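Local coordinates for actin-related protein 8 (Homo sapiens, PDB 4FO0) that binds ATP and, as a proposed core component of the INO80 chromatin-remodelling complex, acts in transcription and probably DNA repair, and cannot polymerise, at residues Leu141-Asn144 with Pro145-Tyr149. Residues are numbered along the deposited sequence; the frame is centred on the assembly and turned at random.
Sequences LYVN and PLDCY
N144 begins a turn with both its carbonyl oxygens, side-chain and backbone, which accept successive amides. OD1 of N144 accepts a bond from L146 N at 2.8 Å, closing an Asx turn across P145. The bond is fairly straight, with the donor tilted 34° from the amide's carbonyl plane. With chi1 at -175°, CG of N144 swings away from the backbone N to the carbonyl side, which brings OD1 to L146 N. Backbone O of N144 accepts from D147 N at 2.9 Å, the bond of a type I beta turn. A water bridges N144 N and D147 OD1, accepting from the first and donating to the second, which also hydrogen-bonds T128. Without the amide, as with an alanine here, the L146 N-H would probably lose its side-chain acceptor and the turn one of its two bonds. V143 CG1 packs against D147 CB at 3.8 Å and Y149 CB at 4.1 Å, the valine and tyrosine side chains crossing nearly at right angles. The turn lies in the loop between helix 138-141 and strand 149-152, in what is probably the counterpart of actin subdomain 2; V143 and Y149 both rest on L135 of strand 134-136, and Y149 also meets A45 of strand 38-47.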
# COMPACT_ATOMS: atom_id res chain seq x y z
N LEU A 141 17.06 -1.25 -4.11
CA LEU A 141 16.46 -0.50 -5.20
C LEU A 141 17.52 0.13 -6.09
O LEU A 141 17.29 0.33 -7.29
CB LEU A 141 15.54 0.60 -4.70
CG LEU A 141 14.28 0.23 -3.91
CD1 LEU A 141 13.63 1.49 -3.40
CD2 LEU A 141 13.32 -0.53 -4.78
N TYR A 142 18.67 0.44 -5.50
CA TYR A 142 19.72 1.19 -6.19
C TYR A 142 20.84 0.36 -6.80
O TYR A 142 21.88 0.88 -7.20
CB TYR A 142 20.29 2.25 -5.26
CG TYR A 142 19.46 3.48 -5.28
CD1 TYR A 142 18.31 3.58 -4.51
CD2 TYR A 142 19.80 4.54 -6.12
CE1 TYR A 142 17.53 4.72 -4.55
CE2 TYR A 142 19.03 5.68 -6.16
CZ TYR A 142 17.90 5.76 -5.37
OH TYR A 142 17.13 6.90 -5.42
N VAL A 143 20.63 -0.94 -6.86
CA VAL A 143 21.55 -1.79 -7.57
C VAL A 143 21.42 -1.54 -9.08
O VAL A 143 20.32 -1.60 -9.63
CB VAL A 143 21.26 -3.26 -7.23
CG1 VAL A 143 22.02 -4.19 -8.16
CG2 VAL A 143 21.60 -3.52 -5.76
N ASN A 144 22.53 -1.20 -9.71
CA ASN A 144 22.60 -1.08 -11.16
C ASN A 144 21.94 -2.30 -11.79
O ASN A 144 22.25 -3.43 -11.45
CB ASN A 144 24.07 -0.97 -11.58
CG ASN A 144 24.24 -0.72 -13.07
OD1 ASN A 144 23.44 -1.14 -13.90
ND2 ASN A 144 25.32 -0.04 -13.42
N PRO A 145 20.97 -2.06 -12.69
CA PRO A 145 20.20 -3.13 -13.35
C PRO A 145 21.11 -4.07 -14.13
O PRO A 145 20.71 -5.20 -14.42
CB PRO A 145 19.32 -2.36 -14.33
CG PRO A 145 19.33 -0.97 -13.88
CD PRO A 145 20.58 -0.72 -13.14
N LEU A 146 22.31 -3.61 -14.46
CA LEU A 146 23.30 -4.44 -15.14
C LEU A 146 24.10 -5.36 -14.21
O LEU A 146 24.76 -6.29 -14.68
CB LEU A 146 24.27 -3.57 -15.92
CG LEU A 146 23.62 -2.80 -17.05
CD1 LEU A 146 24.65 -1.86 -17.64
CD2 LEU A 146 23.08 -3.76 -18.10
N ASP A 147 24.08 -5.08 -12.91
CA ASP A 147 24.74 -5.96 -11.95
C ASP A 147 24.07 -7.31 -11.86
O ASP A 147 22.91 -7.47 -12.22
CB ASP A 147 24.79 -5.35 -10.56
CG ASP A 147 25.97 -4.44 -10.37
OD1 ASP A 147 26.35 -4.23 -9.20
OD2 ASP A 147 26.51 -3.94 -11.40
N CYS A 148 24.82 -8.27 -11.34
CA CYS A 148 24.38 -9.65 -11.32
C CYS A 148 23.58 -9.88 -10.05
O CYS A 148 24.02 -10.58 -9.13
CB CYS A 148 25.58 -10.60 -11.40
SG CYS A 148 26.96 -10.16 -10.26
N TYR A 149 22.41 -9.26 -10.00
CA TYR A 149 21.53 -9.45 -8.86
C TYR A 149 20.11 -9.63 -9.35
O TYR A 149 19.66 -8.93 -10.26
CB TYR A 149 21.62 -8.26 -7.90
CG TYR A 149 22.89 -8.23 -7.09
CD1 TYR A 149 24.10 -7.82 -7.66
CD2 TYR A 149 22.89 -8.60 -5.75
CE1 TYR A 149 25.26 -7.79 -6.91
CE2 TYR A 149 24.06 -8.56 -4.99
CZ TYR A 149 25.24 -8.16 -5.59
OH TYR A 149 26.41 -8.13 -4.85
O HOH W 1 25.01 -1.62 -8.25